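Long-range contact in predicted ATPase of the ABC class (Vibrio vulnificus, PDB 5D6A), which binds an ATP analogue in its P-loop domain and probably hydrolyses ATP as an ABC-class ATPase: residues Leu390-Glu402 and Glu453-Leu464. Residues are numbered along the deposited sequence; the frame is centred on the assembly and turned at random.
Sequences LVDRIGQLRDELE and EAPLVTFPPRAL
NE2 of Gln396, on helix 390-401, donates to the backbone oxygen Ala454 O at 2.6 Å, tilted 33° from the carbonyl plane. Arg393 NH1 lies 2.7 Å from Ala454 O. The same NH1 donates to Gln396 OE1 at 2.9 Å, arriving in the amide's carbonyl plane on a lone pair. Glutamine suits this place because one amide can accept from the arginine and donate to the loop, and the two bonds together fix which way round it sits. Arg393 reaches the loop through a bend at chi2 (-62°), its CD resting 4.1 Å from Leu456 CD1, while its NE makes a weak hydrogen bond to Asn318 O.

Next along the loop, Leu456 turns its side chain into the helix. Its CD2 meets Leu397 CD2 at 3.6 Å and Leu401 CD1 at 3.8 Å, a branched aliphatic side chain fitting residues spaced one helical turn apart. Beyond it, the other methyl of Leu401, CD2, lies 3.6 Å from Thr458 OG1. Leu397 also touches Leu358 of strand 357-361, and Leu401 touches Val351 of helix 339-352. Helix 390-401 belongs to the beta-alpha-beta crossover between the parallel neighbours 357-361 and 404-408 of the P-loop domain. The extended chain then runs on to strand 463-465. The Gln396 amide, positioned by Arg393 through OE1, thus holds the loop's backbone, while Leu397 and Leu401 meet one methyl of Leu456 and Arg393 CD lies near the other.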
ATOM      1  N   LEU A 390      17.734  19.387   2.871  1.00 64.65           N
ATOM      2  CA  LEU A 390      17.441  19.428   4.300  1.00 63.37           C
ATOM      3  C   LEU A 390      18.669  19.733   5.158  1.00 64.01           C
ATOM      4  O   LEU A 390      18.583  20.506   6.111  1.00 65.24           O
ATOM      5  CB  LEU A 390      16.808  18.103   4.745  1.00 61.51           C
ATOM      6  CG  LEU A 390      16.495  17.952   6.237  1.00 60.80           C
ATOM      7  CD1 LEU A 390      15.587  19.069   6.735  1.00 60.74           C
ATOM      8  CD2 LEU A 390      15.874  16.591   6.510  1.00 59.49           C
ATOM      9  N   VAL A 391      19.806  19.138   4.815  1.00 64.28           N
ATOM     10  CA  VAL A 391      21.043  19.347   5.575  1.00 65.26           C
ATOM     11  C   VAL A 391      21.308  20.836   5.865  1.00 66.93           C
ATOM     12  O   VAL A 391      21.844  21.179   6.920  1.00 68.05           O
ATOM     13  CB  VAL A 391      22.261  18.705   4.861  1.00 66.62           C
ATOM     14  CG1 VAL A 391      22.479  19.317   3.483  1.00 68.53           C
ATOM     15  CG2 VAL A 391      23.517  18.830   5.712  1.00 68.26           C
ATOM     16  N   ASP A 392      20.918  21.709   4.938  1.00 67.26           N
ATOM     17  CA  ASP A 392      21.107  23.154   5.103  1.00 69.42           C
ATOM     18  C   ASP A 392      20.015  23.799   5.970  1.00 68.15           C
ATOM     19  O   ASP A 392      20.256  24.817   6.622  1.00 68.32           O
ATOM     20  CB  ASP A 392      21.152  23.851   3.733  1.00 71.76           C
ATOM     21  CG  ASP A 392      22.348  23.421   2.884  1.00 73.77           C
ATOM     22  OD1 ASP A 392      23.288  22.807   3.427  1.00 74.79           O
ATOM     23  OD2 ASP A 392      22.352  23.717   1.669  1.00 74.43           O
ATOM     24  N   ARG A 393      18.820  23.210   5.973  1.00 65.51           N
ATOM     25  CA  ARG A 393      17.697  23.752   6.742  1.00 64.23           C
ATOM     26  C   ARG A 393      17.493  23.083   8.093  1.00 62.81           C
ATOM     27  O   ARG A 393      17.052  23.725   9.043  1.00 65.91           O
ATOM     28  CB  ARG A 393      16.399  23.632   5.941  1.00 62.80           C
ATOM     29  CG  ARG A 393      16.374  24.425   4.645  1.00 64.88           C
ATOM     30  CD  ARG A 393      16.520  25.918   4.894  1.00 66.58           C
ATOM     31  NE  ARG A 393      16.305  26.694   3.677  1.00 68.54           N
ATOM     32  CZ  ARG A 393      16.389  28.019   3.602  1.00 71.44           C
ATOM     33  NH1 ARG A 393      16.696  28.739   4.677  1.00 72.85           N
ATOM     34  NH2 ARG A 393      16.170  28.631   2.444  1.00 73.37           N
ATOM     35  N   ILE A 394      17.811  21.797   8.179  1.00 60.91           N
ATOM     36  CA  ILE A 394      17.616  21.042   9.417  1.00 58.55           C
ATOM     37  C   ILE A 394      18.213  21.741  10.638  1.00 58.19           C
ATOM     38  O   ILE A 394      17.627  21.705  11.720  1.00 57.44           O
ATOM     39  CB  ILE A 394      18.186  19.613   9.301  1.00 58.89           C
ATOM     40  CG1 ILE A 394      17.717  18.754  10.478  1.00 57.30           C
ATOM     41  CG2 ILE A 394      19.707  19.642   9.176  1.00 61.78           C
ATOM     42  CD1 ILE A 394      18.220  17.330  10.427  1.00 57.41           C
ATOM     43  N   GLY A 395      19.373  22.372  10.464  1.00 59.16           N
ATOM     44  CA  GLY A 395      20.023  23.090  11.553  1.00 59.56           C
ATOM     45  C   GLY A 395      19.192  24.283  11.986  1.00 59.31           C
ATOM     46  O   GLY A 395      19.067  24.570  13.176  1.00 59.25           O
ATOM     47  N   GLN A 396      18.614  24.970  11.004  1.00 59.09           N
ATOM     48  CA  GLN A 396      17.777  26.138  11.262  1.00 59.81           C
ATOM     49  C   GLN A 396      16.462  25.749  11.943  1.00 57.11           C
ATOM     50  O   GLN A 396      15.960  26.486  12.788  1.00 58.20           O
ATOM     51  CB  GLN A 396      17.523  26.901   9.957  1.00 61.46           C
ATOM     52  CG  GLN A 396      18.796  27.487   9.356  1.00 64.94           C
ATOM     53  CD  GLN A 396      18.591  28.125   7.993  1.00 66.71           C
ATOM     54  OE1 GLN A 396      17.637  27.817   7.282  1.00 66.58           O
ATOM     55  NE2 GLN A 396      19.509  29.004   7.613  1.00 70.57           N
ATOM     56  N   LEU A 397      15.913  24.588  11.585  1.00 53.89           N
ATOM     57  CA  LEU A 397      14.676  24.104  12.198  1.00 51.43           C
ATOM     58  C   LEU A 397      14.841  23.964  13.706  1.00 51.72           C
ATOM     59  O   LEU A 397      13.910  24.201  14.472  1.00 52.71           O
ATOM     60  CB  LEU A 397      14.271  22.747  11.615  1.00 49.54           C
ATOM     61  CG  LEU A 397      13.824  22.664  10.155  1.00 49.38           C
ATOM     62  CD1 LEU A 397      13.631  21.211   9.754  1.00 48.19           C
ATOM     63  CD2 LEU A 397      12.540  23.445   9.920  1.00 49.18           C
ATOM     64  N   ARG A 398      16.039  23.568  14.118  1.00 51.93           N
ATOM     65  CA  ARG A 398      16.363  23.384  15.524  1.00 52.00           C
ATOM     66  C   ARG A 398      16.593  24.704  16.242  1.00 54.54           C
ATOM     67  O   ARG A 398      15.987  24.974  17.275  1.00 54.90           O
ATOM     68  CB  ARG A 398      17.636  22.552  15.629  1.00 52.73           C
ATOM     69  CG  ARG A 398      18.187  22.367  17.034  1.00 54.09           C
ATOM     70  CD  ARG A 398      19.547  21.704  16.949  1.00 55.23           C
ATOM     71  NE  ARG A 398      20.500  22.567  16.253  1.00 57.59           N
ATOM     72  CZ  ARG A 398      21.694  22.183  15.812  1.00 58.73           C
ATOM     73  NH1 ARG A 398      22.101  20.930  15.965  1.00 57.55           N
ATOM     74  NH2 ARG A 398      22.481  23.055  15.193  1.00 61.49           N
ATOM     75  N   ASP A 399      17.484  25.516  15.687  1.00 57.16           N
ATOM     76  CA  ASP A 399      17.867  26.790  16.296  1.00 59.95           C
ATOM     77  C   ASP A 399      16.785  27.865  16.272  1.00 60.83           C
ATOM     78  O   ASP A 399      16.714  28.688  17.187  1.00 62.13           O
ATOM     79  CB  ASP A 399      19.116  27.337  15.600  1.00 62.53           C
ATOM     80  CG  ASP A 399      20.294  26.383  15.667  1.00 63.04           C
ATOM     81  OD1 ASP A 399      20.185  25.324  16.322  1.00 61.40           O
ATOM     82  OD2 ASP A 399      21.334  26.696  15.056  1.00 66.36           O
ATOM     83  N   GLU A 400      15.949  27.858  15.236  1.00 60.15           N
ATOM     84  CA  GLU A 400      14.914  28.883  15.078  1.00 60.82           C
ATOM     85  C   GLU A 400      13.529  28.443  15.537  1.00 58.14           C
ATOM     86  O   GLU A 400      12.827  29.197  16.210  1.00 57.91           O
ATOM     87  CB  GLU A 400      14.841  29.322  13.614  1.00 62.26           C
ATOM     88  CG  GLU A 400      16.192  29.699  13.021  1.00 66.28           C
ATOM     89  CD  GLU A 400      16.096  30.277  11.617  1.00 68.47           C
ATOM     90  OE1 GLU A 400      14.973  30.594  11.169  1.00 69.33           O
ATOM     91  OE2 GLU A 400      17.153  30.433  10.963  1.00 69.99           O
ATOM     92  N   LEU A 401      13.137  27.227  15.170  1.00 55.94           N
ATOM     93  CA  LEU A 401      11.808  26.716  15.510  1.00 53.76           C
ATOM     94  C   LEU A 401      11.816  25.698  16.647  1.00 52.79           C
ATOM     95  O   LEU A 401      10.760  25.230  17.062  1.00 50.72           O
ATOM     96  CB  LEU A 401      11.165  26.099  14.266  1.00 51.47           C
ATOM     97  CG  LEU A 401      11.106  27.019  13.041  1.00 52.87           C
ATOM     98  CD1 LEU A 401      10.505  26.288  11.850  1.00 51.30           C
ATOM     99  CD2 LEU A 401      10.321  28.286  13.345  1.00 54.32           C
ATOM    100  N   GLU A 402      12.999  25.363  17.154  1.00 55.13           N
ATOM    101  CA  GLU A 402      13.129  24.385  18.236  1.00 55.55           C
ATOM    102  C   GLU A 402      12.485  23.041  17.873  1.00 50.81           C
ATOM    103  O   GLU A 402      11.879  22.379  18.716  1.00 49.51           O
ATOM    104  CB  GLU A 402      12.563  24.947  19.551  1.00 59.07           C
ATOM    105  CG  GLU A 402      13.289  26.200  20.028  1.00 65.30           C
ATOM    106  CD  GLU A 402      12.784  26.724  21.365  1.00 70.09           C
ATOM    107  OE1 GLU A 402      11.807  26.164  21.905  1.00 73.61           O
ATOM    108  OE2 GLU A 402      13.367  27.704  21.876  1.00 72.70           O
ATOM    109  N   GLU A 453      22.020  28.488   4.988  1.00 88.19           N
ATOM    110  CA  GLU A 453      22.711  29.756   4.798  1.00 92.18           C
ATOM    111  C   GLU A 453      21.689  30.891   4.729  1.00 91.98           C
ATOM    112  O   GLU A 453      21.848  31.917   5.390  1.00 94.13           O
ATOM    113  CB  GLU A 453      23.574  29.698   3.534  1.00 94.97           C
ATOM    114  CG  GLU A 453      24.462  30.912   3.311  1.00 98.84           C
ATOM    115  CD  GLU A 453      25.408  30.741   2.133  1.00101.67           C
ATOM    116  OE1 GLU A 453      26.148  31.698   1.819  1.00104.24           O
ATOM    117  OE2 GLU A 453      25.419  29.652   1.521  1.00100.87           O
ATOM    118  N   ALA A 454      20.641  30.695   3.928  1.00 89.43           N
ATOM    119  CA  ALA A 454      19.562  31.679   3.797  1.00 88.16           C
ATOM    120  C   ALA A 454      18.628  31.535   5.004  1.00 84.16           C
ATOM    121  O   ALA A 454      18.575  30.468   5.617  1.00 81.57           O
ATOM    122  CB  ALA A 454      18.806  31.466   2.496  1.00 87.68           C
ATOM    123  N   PRO A 455      17.869  32.596   5.337  1.00 83.13           N
ATOM    124  CA  PRO A 455      16.999  32.549   6.516  1.00 79.34           C
ATOM    125  C   PRO A 455      15.735  31.710   6.343  1.00 73.35           C
ATOM    126  O   PRO A 455      14.998  31.895   5.377  1.00 73.42           O
ATOM    127  CB  PRO A 455      16.624  34.017   6.722  1.00 82.64           C
ATOM    128  CG  PRO A 455      16.638  34.593   5.348  1.00 85.39           C
ATOM    129  CD  PRO A 455      17.697  33.850   4.578  1.00 86.14           C
ATOM    130  N   LEU A 456      15.497  30.798   7.283  1.00 68.53           N
ATOM    131  CA  LEU A 456      14.308  29.950   7.262  1.00 63.70           C
ATOM    132  C   LEU A 456      13.105  30.820   7.607  1.00 62.92           C
ATOM    133  O   LEU A 456      13.001  31.319   8.726  1.00 64.23           O
ATOM    134  CB  LEU A 456      14.441  28.815   8.278  1.00 60.82           C
ATOM    135  CG  LEU A 456      13.288  27.814   8.361  1.00 57.64           C
ATOM    136  CD1 LEU A 456      13.195  27.005   7.080  1.00 56.85           C
ATOM    137  CD2 LEU A 456      13.469  26.886   9.551  1.00 56.07           C
ATOM    138  N   VAL A 457      12.196  30.995   6.651  1.00 61.23           N
ATOM    139  CA  VAL A 457      11.030  31.858   6.840  1.00 60.01           C
ATOM    140  C   VAL A 457       9.793  31.112   7.349  1.00 56.13           C
ATOM    141  O   VAL A 457       9.410  30.081   6.801  1.00 53.72           O
ATOM    142  CB  VAL A 457      10.664  32.572   5.521  1.00 61.52           C
ATOM    143  CG1 VAL A 457       9.502  33.537   5.731  1.00 62.22           C
ATOM    144  CG2 VAL A 457      11.875  33.308   4.967  1.00 64.28           C
ATOM    145  N   THR A 458       9.182  31.649   8.402  1.00 55.90           N
ATOM    146  CA  THR A 458       7.955  31.099   8.974  1.00 52.96           C
ATOM    147  C   THR A 458       6.786  31.745   8.238  1.00 52.99           C
ATOM    148  O   THR A 458       6.810  32.947   7.982  1.00 55.57           O
ATOM    149  CB  THR A 458       7.852  31.409  10.482  1.00 53.27           C
ATOM    150  OG1 THR A 458       8.920  30.755  11.180  1.00 52.18           O
ATOM    151  CG2 THR A 458       6.515  30.937  11.053  1.00 51.41           C
ATOM    152  N   PHE A 459       5.770  30.954   7.901  1.00 50.57           N
ATOM    153  CA  PHE A 459       4.613  31.469   7.163  1.00 50.63           C
ATOM    154  C   PHE A 459       3.307  31.291   7.927  1.00 49.53           C
ATOM    155  O   PHE A 459       3.192  30.398   8.772  1.00 47.88           O
ATOM    156  CB  PHE A 459       4.470  30.737   5.824  1.00 49.37           C
ATOM    157  CG  PHE A 459       5.740  30.654   5.035  1.00 50.27           C
ATOM    158  CD1 PHE A 459       6.236  31.765   4.375  1.00 52.84           C
ATOM    159  CD2 PHE A 459       6.431  29.455   4.937  1.00 48.47           C
ATOM    160  CE1 PHE A 459       7.409  31.689   3.644  1.00 54.12           C
ATOM    161  CE2 PHE A 459       7.604  29.372   4.206  1.00 49.68           C
ATOM    162  CZ  PHE A 459       8.092  30.491   3.557  1.00 52.41           C
ATOM    163  N   PRO A 460       2.309  32.145   7.633  1.00 51.01           N
ATOM    164  CA  PRO A 460       1.007  31.963   8.267  1.00 49.80           C
ATOM    165  C   PRO A 460       0.365  30.694   7.709  1.00 47.63           C
ATOM    166  O   PRO A 460       0.555  30.390   6.531  1.00 47.64           O
ATOM    167  CB  PRO A 460       0.221  33.206   7.838  1.00 51.76           C
ATOM    168  CG  PRO A 460       0.899  33.692   6.605  1.00 53.73           C
ATOM    169  CD  PRO A 460       2.348  33.346   6.779  1.00 53.74           C
ATOM    170  N   PRO A 461      -0.393  29.953   8.538  1.00 45.96           N
ATOM    171  CA  PRO A 461      -0.989  28.724   8.017  1.00 43.77           C
ATOM    172  C   PRO A 461      -1.987  28.993   6.901  1.00 44.45           C
ATOM    173  O   PRO A 461      -2.596  30.063   6.859  1.00 47.43           O
ATOM    174  CB  PRO A 461      -1.708  28.121   9.240  1.00 42.61           C
ATOM    175  CG  PRO A 461      -1.258  28.912  10.426  1.00 43.64           C
ATOM    176  CD  PRO A 461      -0.849  30.252   9.906  1.00 45.95           C
ATOM    177  N   ARG A 462      -2.138  28.031   5.996  1.00 43.38           N
ATOM    178  CA  ARG A 462      -3.093  28.156   4.903  1.00 44.61           C
ATOM    179  C   ARG A 462      -4.494  28.081   5.476  1.00 43.48           C
ATOM    180  O   ARG A 462      -4.756  27.288   6.382  1.00 42.51           O
ATOM    181  CB  ARG A 462      -2.936  27.009   3.907  1.00 44.14           C
ATOM    182  CG  ARG A 462      -1.593  26.916   3.206  1.00 45.20           C
ATOM    183  CD  ARG A 462      -1.459  25.551   2.541  1.00 44.48           C
ATOM    184  NE  ARG A 462      -1.459  24.480   3.541  1.00 42.66           N
ATOM    185  CZ  ARG A 462      -1.536  23.178   3.271  1.00 42.57           C
ATOM    186  NH1 ARG A 462      -1.639  22.745   2.017  1.00 44.29           N
ATOM    187  NH2 ARG A 462      -1.529  22.300   4.265  1.00 41.39           N
ATOM    188  N   ALA A 463      -5.395  28.896   4.950  1.00 44.18           N
ATOM    189  CA  ALA A 463      -6.775  28.860   5.399  1.00 44.20           C
ATOM    190  C   ALA A 463      -7.479  27.690   4.709  1.00 42.81           C
ATOM    191  O   ALA A 463      -7.177  27.373   3.560  1.00 43.11           O
ATOM    192  CB  ALA A 463      -7.471  30.172   5.079  1.00 46.33           C
ATOM    193  N   LEU A 464      -8.403  27.046   5.414  1.00 42.15           N
ATOM    194  CA  LEU A 464      -9.159  25.924   4.861  1.00 42.19           C
ATOM    195  C   LEU A 464     -10.590  26.356   4.559  1.00 43.64           C
ATOM    196  O   LEU A 464     -11.202  27.069   5.351  1.00 43.95           O
ATOM    197  CB  LEU A 464      -9.186  24.759   5.854  1.00 40.48           C
ATOM    198  CG  LEU A 464     -10.001  23.519   5.461  1.00 39.88           C
ATOM    199  CD1 LEU A 464      -9.458  22.873   4.194  1.00 39.83           C
ATOM    200  CD2 LEU A 464     -10.015  22.515   6.602  1.00 38.41           C
TER